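Local coordinates for hypothetical protein TM1553 (Thermotoga maritima, PDB 1VRM) that probably attaches FMN taken from FAD covalently to partner proteins, as flavin transferases of the ApbE family do, at residues I55-K58 with E64-V67; N142-D147 with R151-N156; K212-D217 with G261-T266. One frame throughout, in Å; residues are numbered along the deposited sequence.

Three contacts within one chain illustrate how chemistry follows place in the fold. Contacts 1 and 2 both rest partly on helix 83-98, the first, at the surface, joining the end of helix 41-58 to the start of helix 67-72, the second, partly buried, pairing two strands of a small sheet. Contact 3, partly buried and on the other side of the chain's centre, lays a loop against a strand of the eight-stranded sheet. Backbone bonds dominate contact 2, which has buried valines on one face of the hairpin and a salt bridge on the other. Contact 1 has one backbone bond and contact 3 none; in both, an arginine stacked on an aromatic ring supplies much of the interface.

Contact 1: I55-K58 with E64-V67; sequences ITYK and ERSV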
# COMPACT_ATOMS: atom_id res chain seq x y z
N ILE A 55 12.14 6.50 3.38
CA ILE A 55 10.86 5.97 3.89
C ILE A 55 10.99 4.43 4.04
O ILE A 55 10.48 3.84 5.00
CB ILE A 55 9.69 6.36 2.95
CG1 ILE A 55 9.48 7.84 3.06
CG2 ILE A 55 8.48 5.47 3.19
CD1 ILE A 55 8.61 8.37 1.98
N THR A 56 11.66 3.78 3.09
CA THR A 56 11.87 2.33 3.14
C THR A 56 12.49 1.90 4.48
O THR A 56 12.04 0.93 5.10
CB THR A 56 12.75 1.82 1.98
OG1 THR A 56 12.13 2.13 0.73
CG2 THR A 56 12.91 0.32 2.04
N TYR A 57 13.53 2.63 4.88
CA TYR A 57 14.28 2.26 6.09
C TYR A 57 13.60 2.77 7.35
O TYR A 57 13.57 2.07 8.39
CB TYR A 57 15.73 2.70 6.00
CG TYR A 57 16.39 2.05 4.79
CD1 TYR A 57 16.28 0.67 4.60
CD2 TYR A 57 17.02 2.79 3.83
CE1 TYR A 57 16.83 0.04 3.49
CE2 TYR A 57 17.57 2.18 2.71
CZ TYR A 57 17.47 0.81 2.55
OH TYR A 57 18.02 0.18 1.44
N LYS A 58 13.02 3.96 7.28
CA LYS A 58 12.44 4.58 8.46
C LYS A 58 11.23 3.83 8.97
O LYS A 58 10.98 3.80 10.19
CB LYS A 58 12.07 6.03 8.19
CG LYS A 58 11.46 6.74 9.37
CD LYS A 58 11.34 8.22 9.16
CE LYS A 58 10.65 8.88 10.34
NZ LYS A 58 10.58 10.36 10.16
N GLU A 64 17.30 -1.74 11.42
CA GLU A 64 17.64 -1.21 12.74
C GLU A 64 17.41 0.29 12.85
O GLU A 64 17.24 0.79 13.95
CB GLU A 64 19.10 -1.56 13.14
CG GLU A 64 19.40 -3.05 13.28
CD GLU A 64 18.58 -3.77 14.35
OE1 GLU A 64 17.92 -3.10 15.18
OE2 GLU A 64 18.61 -5.03 14.36
N ARG A 65 17.37 0.99 11.72
CA ARG A 65 17.15 2.45 11.72
C ARG A 65 15.66 2.81 11.78
O ARG A 65 15.29 3.98 11.72
CB ARG A 65 17.74 3.05 10.44
CG ARG A 65 19.26 2.79 10.26
CD ARG A 65 19.72 3.09 8.82
NE ARG A 65 19.46 2.00 7.88
CZ ARG A 65 19.79 2.04 6.59
NH1 ARG A 65 20.43 3.09 6.08
NH2 ARG A 65 19.51 1.01 5.80
N SER A 66 14.80 1.82 11.80
CA SER A 66 13.39 2.06 11.67
C SER A 66 12.73 2.56 12.96
O SER A 66 12.91 2.00 14.04
CB SER A 66 12.66 0.78 11.23
OG SER A 66 11.27 0.95 11.33
N VAL A 67 11.87 3.55 12.83
CA VAL A 67 11.06 4.03 13.97
C VAL A 67 9.90 3.04 14.26
O VAL A 67 9.41 2.96 15.40
CB VAL A 67 10.50 5.44 13.66
CG1 VAL A 67 9.44 5.40 12.55
CG2 VAL A 67 10.02 6.11 14.90
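The backbones of Lys-58 and Val-67 meet where helix 41-58 ends and helix 67-72 begins: Val-67 N donates to Lys-58 O at 2.8 Å, a short bond but a bent one, with 144° at the hydrogen. The same carbonyl receives a CA-H...O contact from Ser-66, whose CA lies 3.3 Å from Lys-58 O. Ser-66 holds the N-cap position of the second helix. Its OG accepts from Lys-69 N inside that helix and also bonds to Ser-60 O, while its CB presses to 3.2 Å from Tyr-57 O. The base of the Lys-58 chain runs alongside Val-67, Lys-58 CG against Val-67 CG1 at 4.0 Å, and the extended chain then carries NZ on to salt bridges with Asp-82 and Glu-84.

The main side-chain meeting is between Tyr-57 and Arg-65, which run side by side in the same direction. The guanidinium lies nearly flat on the ring, the planes 23° apart, and its NH2 sits 3.3 Å above the Tyr-57 ring plane, over the centre; CZ is 4.1 Å from the centroid of that ring. A bend at chi3 of Arg-65 (-81°) folds the group back over the phenol face, and NE also forms a salt bridge with Asp-63. The opposite ring face carries Thr-56 CG2, set toward the rim. An alanine in place of Tyr-57 would remove this platform and is likely to set the guanidinium freer to swing about Asp-63. A cation-pi stack and a salt bridge through NE are likely to limit how far this exposed arginine can move, while hydrogen bonds to backbone and serine hold the junction of the two helices.

Contact 2: N142-D147 with R151-N156; sequences NVLFDD and RVMVKN
Asp-146 OD2 is gripped by three donors: Arg-151 NE at 2.9 Å, Arg-151 NH2 at 2.8 Å, and the side-chain amide of Asn-149 in the intervening turn. The oxygen lies close to the guanidinium plane, whereas the carboxylate is turned 60° against it; NH2 arrives nearly in line with the C-O bond and NE on the anti side. With CG anti to the backbone N (chi1 175°), Asp-146 carries its carboxylate across the pair toward the arginine, whose chain bends at chi3 to bring both nitrogens round to one atom.

These residues form a hydrogen-bonded pair of a two-stranded antiparallel beta hairpin, 143-146 with 151-154, which strand 79-80 widens to a three-stranded sheet through Val-152. Leu-144 and Met-153 make the next hydrogen-bonded pair, Leu-144 N to Met-153 O being almost straight at 176°. On the face of the salt bridge, Leu-144 CD1 packs tightly on the CE of Met-153, present as selenomethionine, at 3.4 Å, and both lean on Trp-78. On the other face Val-143 CG1 touches Val-152 CG1 at 3.8 Å, and Phe-145 lies alongside Val-152 while reaching helix 83-98. Past the strand ends the pairing goes on through Lys-155 N to Asn-142 O at 3.0 Å, and Asn-156 ND2 donates to Asn-142 OD1 at 2.7 Å, from above the acceptor's carbonyl plane, the two amides perpendicular; Asn-142 ND2 turns to Gly-139 O.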
# COMPACT_ATOMS: atom_id res chain seq x y z
N ASN A 142 -5.28 -1.27 19.69
CA ASN A 142 -4.18 -1.48 20.63
C ASN A 142 -3.06 -0.46 20.45
O ASN A 142 -2.08 -0.51 21.16
CB ASN A 142 -3.65 -2.89 20.50
CG ASN A 142 -4.64 -3.90 20.95
OD1 ASN A 142 -5.02 -3.94 22.15
ND2 ASN A 142 -5.10 -4.75 20.02
N VAL A 143 -3.17 0.40 19.45
CA VAL A 143 -2.20 1.50 19.30
C VAL A 143 -2.77 2.75 19.94
O VAL A 143 -3.83 3.24 19.50
CB VAL A 143 -1.94 1.81 17.84
CG1 VAL A 143 -0.79 2.85 17.69
CG2 VAL A 143 -1.60 0.50 17.09
N LEU A 144 -2.09 3.24 20.97
CA LEU A 144 -2.55 4.40 21.76
C LEU A 144 -1.68 5.59 21.44
O LEU A 144 -0.47 5.45 21.16
CB LEU A 144 -2.46 4.11 23.24
CG LEU A 144 -3.09 2.78 23.69
CD1 LEU A 144 -3.03 2.64 25.20
CD2 LEU A 144 -4.50 2.64 23.17
N PHE A 145 -2.31 6.78 21.49
CA PHE A 145 -1.68 8.03 21.09
C PHE A 145 -1.72 9.03 22.22
O PHE A 145 -2.72 9.15 22.91
CB PHE A 145 -2.44 8.61 19.90
CG PHE A 145 -2.36 7.75 18.69
CD1 PHE A 145 -1.27 7.81 17.88
CD2 PHE A 145 -3.37 6.86 18.36
CE1 PHE A 145 -1.16 7.01 16.74
CE2 PHE A 145 -3.30 6.06 17.21
CZ PHE A 145 -2.17 6.11 16.43
N ASP A 146 -0.61 9.76 22.35
CA ASP A 146 -0.48 10.91 23.24
C ASP A 146 -0.18 12.14 22.35
O ASP A 146 0.98 12.44 22.07
CB ASP A 146 0.64 10.62 24.22
CG ASP A 146 0.97 11.79 25.14
OD1 ASP A 146 0.32 12.85 25.05
OD2 ASP A 146 1.89 11.59 25.97
N ASP A 147 -1.24 12.86 21.96
CA ASP A 147 -1.06 14.07 21.15
C ASP A 147 -0.29 15.19 21.88
O ASP A 147 0.48 15.89 21.25
CB ASP A 147 -2.39 14.66 20.67
CG ASP A 147 -3.20 13.71 19.81
OD1 ASP A 147 -2.64 12.80 19.15
OD2 ASP A 147 -4.45 13.88 19.81
N ARG A 151 3.63 10.87 21.58
CA ARG A 151 4.09 9.55 21.93
C ARG A 151 3.07 8.54 21.47
O ARG A 151 1.87 8.83 21.41
CB ARG A 151 4.34 9.40 23.44
CG ARG A 151 5.33 10.39 24.04
CD ARG A 151 5.64 10.10 25.51
NE ARG A 151 4.47 10.36 26.29
CZ ARG A 151 4.41 10.32 27.63
NH1 ARG A 151 5.47 9.96 28.34
NH2 ARG A 151 3.28 10.65 28.22
N VAL A 152 3.56 7.33 21.20
CA VAL A 152 2.75 6.17 20.78
C VAL A 152 3.05 5.03 21.77
O VAL A 152 4.19 4.88 22.24
CB VAL A 152 3.10 5.75 19.35
CG1 VAL A 152 2.41 4.41 18.92
CG2 VAL A 152 2.67 6.86 18.43
N MSE A 153 2.03 4.24 22.07
CA MSE A 153 2.24 3.01 22.83
C MSE A 153 1.51 1.91 22.13
O MSE A 153 0.39 2.11 21.65
CB MSE A 153 1.75 3.13 24.28
CG MSE A 153 1.86 1.76 24.96
SE MSE A 153 1.72 1.95 26.88
CE MSE A 153 -0.13 2.41 26.93
N VAL A 154 2.14 0.73 22.11
CA VAL A 154 1.48 -0.49 21.62
C VAL A 154 1.20 -1.41 22.80
O VAL A 154 2.13 -1.74 23.52
CB VAL A 154 2.24 -1.24 20.52
CG1 VAL A 154 2.15 -0.47 19.22
CG2 VAL A 154 3.71 -1.54 20.89
N LYS A 155 -0.09 -1.72 23.02
CA LYS A 155 -0.48 -2.66 24.05
C LYS A 155 -0.84 -4.03 23.48
O LYS A 155 -0.97 -4.23 22.26
CB LYS A 155 -1.62 -2.14 24.90
CG LYS A 155 -2.83 -1.85 24.22
CD LYS A 155 -3.92 -1.42 25.21
CE LYS A 155 -5.27 -1.39 24.52
NZ LYS A 155 -6.39 -1.24 25.50
N ASN A 156 -0.95 -5.00 24.40
CA ASN A 156 -1.32 -6.37 24.06
C ASN A 156 -0.37 -7.01 23.06
O ASN A 156 -0.72 -7.98 22.38
CB ASN A 156 -2.76 -6.43 23.55
CG ASN A 156 -3.75 -6.16 24.65
OD1 ASN A 156 -3.60 -6.68 25.75
ND2 ASN A 156 -4.73 -5.31 24.40

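Contact 3: K212-D217 with G261-T266; sequences KDPRGD and GVWSVT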
# COMPACT_ATOMS: atom_id res chain seq x y z
N LYS A 212 -2.99 -5.15 -14.88
CA LYS A 212 -2.41 -6.44 -15.24
C LYS A 212 -3.36 -7.59 -14.88
O LYS A 212 -4.10 -7.55 -13.91
CB LYS A 212 -1.06 -6.64 -14.55
CG LYS A 212 -1.12 -6.83 -13.06
N ASP A 213 -3.33 -8.61 -15.73
CA ASP A 213 -3.98 -9.88 -15.42
C ASP A 213 -3.28 -10.54 -14.25
O ASP A 213 -2.08 -10.73 -14.27
CB ASP A 213 -3.93 -10.74 -16.68
CG ASP A 213 -4.66 -12.04 -16.56
OD1 ASP A 213 -5.16 -12.40 -15.48
OD2 ASP A 213 -4.75 -12.74 -17.61
N PRO A 214 -4.00 -10.83 -13.17
CA PRO A 214 -3.32 -11.52 -12.05
C PRO A 214 -2.89 -12.96 -12.38
O PRO A 214 -2.15 -13.59 -11.61
CB PRO A 214 -4.37 -11.54 -10.93
CG PRO A 214 -5.63 -11.13 -11.52
CD PRO A 214 -5.41 -10.50 -12.85
N ARG A 215 -3.31 -13.46 -13.53
CA ARG A 215 -2.95 -14.83 -13.98
C ARG A 215 -2.54 -14.86 -15.46
O ARG A 215 -2.86 -15.80 -16.19
CB ARG A 215 -4.08 -15.81 -13.73
CG ARG A 215 -4.39 -16.07 -12.24
CD ARG A 215 -3.21 -16.72 -11.49
NE ARG A 215 -3.66 -17.13 -10.16
CZ ARG A 215 -3.59 -16.36 -9.08
NH1 ARG A 215 -3.09 -15.12 -9.16
NH2 ARG A 215 -4.04 -16.83 -7.94
N GLY A 216 -1.83 -13.84 -15.89
CA GLY A 216 -1.32 -13.82 -17.23
C GLY A 216 -0.42 -12.66 -17.48
O GLY A 216 -0.28 -11.80 -16.63
N ASP A 217 0.15 -12.62 -18.66
CA ASP A 217 1.08 -11.57 -19.00
C ASP A 217 0.38 -10.43 -19.74
O ASP A 217 1.01 -9.44 -20.07
CB ASP A 217 2.22 -12.15 -19.84
CG ASP A 217 3.29 -12.85 -18.99
OD1 ASP A 217 3.29 -12.70 -17.74
OD2 ASP A 217 4.15 -13.54 -19.61
N GLY A 261 -10.63 -15.79 -2.20
CA GLY A 261 -11.76 -15.45 -3.05
C GLY A 261 -11.50 -14.34 -4.05
O GLY A 261 -12.34 -14.09 -4.91
N VAL A 262 -10.31 -13.76 -3.99
CA VAL A 262 -9.98 -12.55 -4.77
C VAL A 262 -8.55 -12.64 -5.32
O VAL A 262 -7.62 -13.03 -4.61
CB VAL A 262 -10.09 -11.26 -3.88
CG1 VAL A 262 -9.84 -10.00 -4.74
CG2 VAL A 262 -11.41 -11.19 -3.19
N TRP A 263 -8.36 -12.33 -6.61
CA TRP A 263 -7.06 -12.32 -7.20
C TRP A 263 -6.41 -10.92 -7.18
O TRP A 263 -5.20 -10.77 -6.89
CB TRP A 263 -7.07 -12.88 -8.62
CG TRP A 263 -7.24 -14.38 -8.68
CD1 TRP A 263 -7.12 -15.28 -7.66
CD2 TRP A 263 -7.49 -15.17 -9.86
NE1 TRP A 263 -7.32 -16.57 -8.13
CE2 TRP A 263 -7.53 -16.52 -9.48
CE3 TRP A 263 -7.66 -14.84 -11.20
CZ2 TRP A 263 -7.75 -17.55 -10.41
CZ3 TRP A 263 -7.89 -15.88 -12.12
CH2 TRP A 263 -7.94 -17.19 -11.71
N SER A 264 -7.20 -9.90 -7.48
CA SER A 264 -6.69 -8.52 -7.35
C SER A 264 -7.77 -7.48 -7.18
O SER A 264 -8.93 -7.71 -7.53
CB SER A 264 -5.81 -8.14 -8.52
OG SER A 264 -6.54 -8.07 -9.71
N VAL A 265 -7.39 -6.36 -6.59
CA VAL A 265 -8.28 -5.21 -6.50
C VAL A 265 -7.44 -3.99 -6.88
O VAL A 265 -6.35 -3.81 -6.33
CB VAL A 265 -8.82 -4.99 -5.08
CG1 VAL A 265 -9.56 -3.65 -4.97
CG2 VAL A 265 -9.70 -6.16 -4.60
N THR A 266 -7.97 -3.19 -7.80
CA THR A 266 -7.32 -1.99 -8.33
C THR A 266 -8.21 -0.80 -7.98
O THR A 266 -9.43 -0.85 -8.23
CB THR A 266 -7.17 -2.05 -9.89
OG1 THR A 266 -6.35 -3.19 -10.27
CG2 THR A 266 -6.61 -0.78 -10.39
O HOH W 1 -4.10 -7.21 -11.19
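One face of the Trp-263 indole is covered along its length by Arg-215. The guanidinium lies over the five-membered ring, with CZ 3.8 Å from that ring's centroid and the planes 28° apart, a cation-pi stack; the aliphatic part follows over the six-membered ring, where CG of Arg-215 makes a CH-pi contact 3.6 Å from the centroid. A bend at chi2 (-63°) lets one side chain serve both rings. Arg-215 NH1 donates to Pro-214 O at 3.0 Å; the acceptor lies in the guanidinium plane, but the donor stands well above the plane of that carbonyl. NH2 forms a salt bridge with Asp-235.

The buried Pro-214 packs beside this stack, its CG resting 3.7 Å from Trp-263 CB and equally close to Ser-264 OG. Next to it a water joins the segments, donating to Lys-212 O at 2.7 Å and hydrogen-bonded to Ser-264 OG at 3.0 Å.

The loop that presents these groups is braced by an Asx turn, in which Asp-213 OD1 accepts from Arg-215 N. On the facing side the chain turns a corner at Trp-263 within strand 262-269 of the eight-stranded antiparallel sheet. Trp-263 and Ser-264 both stand opposite Val-307 of the neighbouring strand, the mark of a classic beta bulge.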